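Local coordinates for putative endo-1,4-beta-xylanase (PDB 5MSX), which is a calcium-containing glycoside hydrolase of family 43, probably an arabinofuranosidase that cleaves glycosidic bonds of plant pectin in the gut, at residues Tyr105-Ala117 and Glu134-Gln146. Numbering follows the deposited sequence.
Sequences YIYPTINGYMYPA and EFYKPFTPSTLLQ. With EDO (1,2-ethanediol), chain Y.
Y115 reaches into the loop 134-146, and the loop wraps its ring. The edge of F135 points at one face in a T-shaped pair, planes at 87°, with F135 CE1 above the ring centre. T143 CG2 makes an off-centre CH-pi contact with the same ring, 4.2 Å from its centroid. S142 CB lies in the ring plane, at the edge. CG of Y115 is anti to the carbonyl carbon (chi1 -64°), and this carries the hydroxyl to the loop backbone. There T140 N donates to Y115 OH at 3.0 Å, nearly straight at 167°. The hydroxyl itself donates to a water, which in turn donates to I110 O and P138 O. A phenylalanine here would probably leave T140 N without its acceptor and the bridging water without its donor. I110 CG2 covers a face of F135, 4.1 Å from the ring centroid. At the hairpin tip F139 turns its edge to a face of Y113, with CD2 3.7 Å from Y113 CZ. F139 CB also sits over that face. The second tie is L144 N to M114 O, 2.9 Å, with the donor above the carbonyl plane. L144 CG is anti to its own N, and CD1 meets the edge of Y107. M114 CE packs on L145 CD1. The contact thus fixes the loop to the 109-110/113-119 hairpin of the GH43 five-bladed propeller. Strand 127-128 adds L128 against Y115 and F135. V167 of strand 165-169 packs on L144, and W169 on M114 and L145. The M114 side chain lies about 6 Å from that of D154, predicted to tune the catalytic acid.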
loop_
_atom_site.group_PDB
_atom_site.type_symbol
_atom_site.label_atom_id
_atom_site.label_comp_id
_atom_site.label_asym_id
_atom_site.label_seq_id
_atom_site.Cartn_x
_atom_site.Cartn_y
_atom_site.Cartn_z
ATOM N N TYR C 105 3.610 0.680 -10.439
ATOM C CA TYR C 105 4.269 1.984 -10.393
ATOM C C TYR C 105 5.457 2.020 -11.396
ATOM O O TYR C 105 6.138 1.020 -11.591
ATOM C CB TYR C 105 4.779 2.270 -8.994
ATOM C CG TYR C 105 3.714 2.370 -7.935
ATOM C CD1 TYR C 105 3.205 1.213 -7.304
ATOM C CD2 TYR C 105 3.229 3.610 -7.529
ATOM C CE1 TYR C 105 2.233 1.303 -6.315
ATOM C CE2 TYR C 105 2.239 3.711 -6.544
ATOM C CZ TYR C 105 1.752 2.561 -5.946
ATOM O OH TYR C 105 0.796 2.665 -4.990
ATOM N N ILE C 106 5.683 3.174 -12.014
ATOM C CA ILE C 106 6.802 3.372 -12.901
ATOM C C ILE C 106 7.371 4.756 -12.649
ATOM O O ILE C 106 6.643 5.667 -12.238
ATOM C CB ILE C 106 6.380 3.105 -14.365
ATOM C CG1 ILE C 106 7.605 2.781 -15.236
ATOM C CG2 ILE C 106 5.532 4.255 -14.910
ATOM C CD1 ILE C 106 7.236 2.059 -16.513
ATOM N N TYR C 107 8.683 4.903 -12.820
ATOM C CA TYR C 107 9.388 6.112 -12.432
ATOM C C TYR C 107 10.267 6.671 -13.592
ATOM O O TYR C 107 11.496 6.538 -13.583
ATOM C CB TYR C 107 10.199 5.854 -11.185
ATOM C CG TYR C 107 9.400 5.260 -10.037
ATOM C CD1 TYR C 107 9.079 3.910 -10.017
ATOM C CD2 TYR C 107 8.952 6.049 -8.978
ATOM C CE1 TYR C 107 8.348 3.352 -8.981
ATOM C CE2 TYR C 107 8.224 5.496 -7.921
ATOM C CZ TYR C 107 7.932 4.140 -7.936
ATOM O OH TYR C 107 7.216 3.543 -6.941
ATOM N N PRO C 108 9.628 7.304 -14.586
ATOM C CA PRO C 108 10.378 7.825 -15.734
ATOM C C PRO C 108 10.957 9.209 -15.512
ATOM O O PRO C 108 10.666 9.871 -14.501
ATOM C CB PRO C 108 9.345 7.792 -16.848
ATOM C CG PRO C 108 8.063 8.062 -16.143
ATOM C CD PRO C 108 8.173 7.347 -14.830
ATOM N N THR C 109 11.834 9.624 -16.428
ATOM C CA THR C 109 12.439 10.951 -16.378
ATOM C C THR C 109 11.788 11.803 -17.460
ATOM O O THR C 109 11.989 11.567 -18.645
ATOM C CB THR C 109 13.946 10.860 -16.514
ATOM O OG1 THR C 109 14.437 10.097 -15.413
ATOM C CG2 THR C 109 14.620 12.240 -16.509
ATOM N N ILE C 110 10.957 12.758 -17.030
ATOM C CA ILE C 110 10.079 13.496 -17.955
ATOM C C ILE C 110 10.529 14.947 -17.966
ATOM O O ILE C 110 10.618 15.595 -16.915
ATOM C CB ILE C 110 8.588 13.312 -17.609
ATOM C CG1 ILE C 110 8.267 11.814 -17.466
ATOM C CG2 ILE C 110 7.697 13.922 -18.689
ATOM C CD1 ILE C 110 6.791 11.440 -17.361
ATOM N N ASN C 111 10.896 15.412 -19.163
ATOM C CA ASN C 111 11.540 16.722 -19.368
ATOM C C ASN C 111 12.672 16.959 -18.395
ATOM O O ASN C 111 12.760 18.015 -17.794
ATOM C CB ASN C 111 10.493 17.847 -19.325
ATOM C CG ASN C 111 9.410 17.640 -20.358
ATOM O OD1 ASN C 111 9.685 17.277 -21.498
ATOM N ND2 ASN C 111 8.173 17.832 -19.965
ATOM N N GLY C 112 13.531 15.946 -18.231
ATOM C CA GLY C 112 14.693 16.026 -17.331
ATOM C C GLY C 112 14.521 15.655 -15.859
ATOM O O GLY C 112 15.494 15.692 -15.088
ATOM N N TYR C 113 13.311 15.294 -15.439
ATOM C CA TYR C 113 13.038 15.122 -13.999
ATOM C C TYR C 113 12.232 13.864 -13.720
ATOM O O TYR C 113 11.357 13.504 -14.488
ATOM C CB TYR C 113 12.325 16.367 -13.416
ATOM C CG TYR C 113 13.209 17.583 -13.373
ATOM C CD1 TYR C 113 13.333 18.415 -14.470
ATOM C CD2 TYR C 113 13.937 17.892 -12.238
ATOM C CE1 TYR C 113 14.158 19.534 -14.427
ATOM C CE2 TYR C 113 14.752 19.003 -12.186
ATOM C CZ TYR C 113 14.858 19.811 -13.287
ATOM O OH TYR C 113 15.693 20.889 -13.232
ATOM N N MET C 114 12.543 13.208 -12.604
ATOM C CA MET C 114 11.868 11.967 -12.245
ATOM C C MET C 114 10.492 12.245 -11.634
ATOM O O MET C 114 10.386 13.141 -10.796
ATOM C CB MET C 114 12.724 11.187 -11.266
ATOM C CG MET C 114 14.037 10.724 -11.905
ATOM S SD MET C 114 15.106 9.882 -10.749
ATOM C CE MET C 114 15.309 11.095 -9.431
ATOM N N TYR C 115 9.497 11.459 -12.052
ATOM C CA TYR C 115 8.135 11.451 -11.513
ATOM C C TYR C 115 7.654 10.030 -11.214
ATOM O O TYR C 115 7.887 9.123 -12.012
ATOM C CB TYR C 115 7.135 12.016 -12.523
ATOM C CG TYR C 115 7.371 13.454 -12.861
ATOM C CD1 TYR C 115 8.329 13.814 -13.807
ATOM C CD2 TYR C 115 6.621 14.468 -12.239
ATOM C CE1 TYR C 115 8.565 15.146 -14.103
ATOM C CE2 TYR C 115 6.823 15.797 -12.545
ATOM C CZ TYR C 115 7.799 16.148 -13.467
ATOM O OH TYR C 115 8.016 17.480 -13.756
ATOM N N PRO C 116 6.915 9.854 -10.102
ATOM C CA PRO C 116 6.178 8.613 -9.865
ATOM C C PRO C 116 4.847 8.566 -10.602
ATOM O O PRO C 116 4.083 9.528 -10.575
ATOM C CB PRO C 116 5.959 8.634 -8.356
ATOM C CG PRO C 116 5.876 10.086 -8.002
ATOM C CD PRO C 116 6.756 10.810 -8.984
ATOM N N ALA C 117 4.582 7.452 -11.274
ATOM C CA ALA C 117 3.340 7.243 -11.990
ATOM C C ALA C 117 2.758 5.905 -11.572
ATOM O O ALA C 117 3.498 5.028 -11.110
ATOM C CB ALA C 117 3.565 7.289 -13.493
ATOM N N GLU C 134 -0.633 16.283 -15.096
ATOM C CA GLU C 134 -0.245 17.161 -16.208
ATOM C C GLU C 134 1.183 17.636 -16.053
ATOM O O GLU C 134 1.719 17.642 -14.939
ATOM C CB GLU C 134 -1.178 18.370 -16.294
ATOM C CG GLU C 134 -1.249 19.175 -15.019
ATOM C CD GLU C 134 -2.073 20.442 -15.174
ATOM O OE1 GLU C 134 -3.255 20.350 -15.582
ATOM O OE2 GLU C 134 -1.535 21.532 -14.871
ATOM N N PHE C 135 1.773 18.061 -17.172
ATOM C CA PHE C 135 3.177 18.458 -17.218
ATOM C C PHE C 135 3.346 19.861 -17.746
ATOM O O PHE C 135 2.606 20.285 -18.608
ATOM C CB PHE C 135 3.987 17.484 -18.096
ATOM C CG PHE C 135 4.033 16.098 -17.532
ATOM C CD1 PHE C 135 4.927 15.783 -16.509
ATOM C CD2 PHE C 135 3.162 15.127 -17.976
ATOM C CE1 PHE C 135 4.964 14.503 -15.968
ATOM C CE2 PHE C 135 3.181 13.848 -17.423
ATOM C CZ PHE C 135 4.087 13.545 -16.417
ATOM N N TYR C 136 4.338 20.555 -17.202
ATOM C CA TYR C 136 4.800 21.828 -17.713
ATOM C C TYR C 136 6.233 21.947 -17.241
ATOM O O TYR C 136 6.617 21.269 -16.295
ATOM C CB TYR C 136 3.937 22.982 -17.176
ATOM C CG TYR C 136 3.823 23.090 -15.662
ATOM C CD1 TYR C 136 4.822 23.687 -14.911
ATOM C CD2 TYR C 136 2.682 22.641 -14.992
ATOM C CE1 TYR C 136 4.713 23.817 -13.540
ATOM C CE2 TYR C 136 2.558 22.768 -13.612
ATOM C CZ TYR C 136 3.580 23.357 -12.900
ATOM O OH TYR C 136 3.488 23.490 -11.532
ATOM N N LYS C 137 7.008 22.824 -17.872
ATOM C CA LYS C 137 8.442 22.920 -17.628
ATOM C C LYS C 137 8.770 24.012 -16.619
ATOM O O LYS C 137 7.985 24.924 -16.474
ATOM C CB LYS C 137 9.146 23.219 -18.936
ATOM C CG LYS C 137 8.892 22.167 -19.995
ATOM C CD LYS C 137 9.687 22.508 -21.227
ATOM C CE LYS C 137 9.536 21.446 -22.293
ATOM N NZ LYS C 137 10.518 21.766 -23.358
ATOM N N PRO C 138 9.915 23.951 -15.931
ATOM C CA PRO C 138 10.910 22.874 -16.053
ATOM C C PRO C 138 10.474 21.595 -15.328
ATOM O O PRO C 138 10.732 20.496 -15.834
ATOM C CB PRO C 138 12.173 23.474 -15.423
ATOM C CG PRO C 138 11.682 24.541 -14.493
ATOM C CD PRO C 138 10.296 24.954 -14.925
ATOM N N PHE C 139 9.808 21.743 -14.178
ATOM C CA PHE C 139 9.185 20.620 -13.486
ATOM C C PHE C 139 7.890 21.000 -12.740
ATOM O O PHE C 139 7.657 22.163 -12.438
ATOM C CB PHE C 139 10.191 19.977 -12.534
ATOM C CG PHE C 139 10.778 20.925 -11.528
ATOM C CD1 PHE C 139 10.107 21.199 -10.330
ATOM C CD2 PHE C 139 12.006 21.539 -11.761
ATOM C CE1 PHE C 139 10.649 22.064 -9.392
ATOM C CE2 PHE C 139 12.554 22.414 -10.828
ATOM C CZ PHE C 139 11.873 22.675 -9.640
ATOM N N THR C 140 7.085 19.979 -12.463
ATOM C CA THR C 140 5.801 20.057 -11.752
ATOM C C THR C 140 6.079 19.755 -10.259
ATOM O O THR C 140 7.131 19.184 -9.923
ATOM C CB THR C 140 4.824 19.059 -12.433
ATOM O OG1 THR C 140 4.516 19.550 -13.744
ATOM C CG2 THR C 140 3.528 18.822 -11.726
ATOM N N PRO C 141 5.188 20.201 -9.341
ATOM C CA PRO C 141 5.348 19.798 -7.927
ATOM C C PRO C 141 5.239 18.282 -7.678
ATOM O O PRO C 141 5.628 17.823 -6.619
ATOM C CB PRO C 141 4.203 20.540 -7.218
ATOM C CG PRO C 141 3.944 21.732 -8.078
ATOM C CD PRO C 141 4.179 21.271 -9.485
ATOM N N SER C 142 4.655 17.558 -8.629
ATOM C CA SER C 142 4.619 16.101 -8.724
ATOM C C SER C 142 5.934 15.302 -8.862
ATOM O O SER C 142 5.873 14.067 -8.990
ATOM C CB SER C 142 3.779 15.724 -9.933
ATOM O OG SER C 142 2.458 16.166 -9.779
ATOM N N THR C 143 7.095 15.954 -8.854
ATOM C CA THR C 143 8.359 15.236 -8.980
ATOM C C THR C 143 8.583 14.242 -7.824
ATOM O O THR C 143 8.116 14.461 -6.689
ATOM C CB THR C 143 9.573 16.180 -8.994
ATOM O OG1 THR C 143 9.501 17.043 -7.864
ATOM C CG2 THR C 143 9.654 16.998 -10.287
ATOM N N LEU C 144 9.335 13.179 -8.121
ATOM C CA LEU C 144 9.702 12.167 -7.144
ATOM C C LEU C 144 10.539 12.756 -6.027
ATOM O O LEU C 144 10.282 12.490 -4.849
ATOM C CB LEU C 144 10.465 11.018 -7.819
ATOM C CG LEU C 144 10.842 9.823 -6.931
ATOM C CD1 LEU C 144 9.589 9.090 -6.466
ATOM C CD2 LEU C 144 11.801 8.874 -7.659
ATOM N N LEU C 145 11.564 13.523 -6.362
ATOM C CA LEU C 145 12.328 14.192 -5.313
ATOM C C LEU C 145 11.587 15.478 -4.923
ATOM O O LEU C 145 10.832 16.026 -5.710
ATOM C CB LEU C 145 13.737 14.495 -5.766
ATOM C CG LEU C 145 14.580 13.285 -6.185
ATOM C CD1 LEU C 145 15.938 13.745 -6.694
ATOM C CD2 LEU C 145 14.736 12.321 -5.020
ATOM N N GLN C 146 11.790 15.927 -3.693
ATOM C CA GLN C 146 11.065 17.077 -3.136
ATOM C C GLN C 146 11.979 18.078 -2.437
ATOM O O GLN C 146 11.500 18.985 -1.786
ATOM C CB GLN C 146 9.961 16.564 -2.182
ATOM C CG GLN C 146 8.754 15.957 -2.898
ATOM C CD GLN C 146 7.979 16.994 -3.702
ATOM O OE1 GLN C 146 7.922 18.163 -3.316
ATOM N NE2 GLN C 146 7.395 16.580 -4.829
HETATM C C1 EDO Y . 13.498 13.018 0.048
HETATM O O1 EDO Y . 14.651 13.308 -0.749
HETATM C C2 EDO Y . 12.214 13.617 -0.543
HETATM O O2 EDO Y . 12.455 14.151 -1.854
HETATM O O HOH W 1 9.772 17.892 -15.729
HETATM O O HOH W 2 12.230 14.072 -9.082
#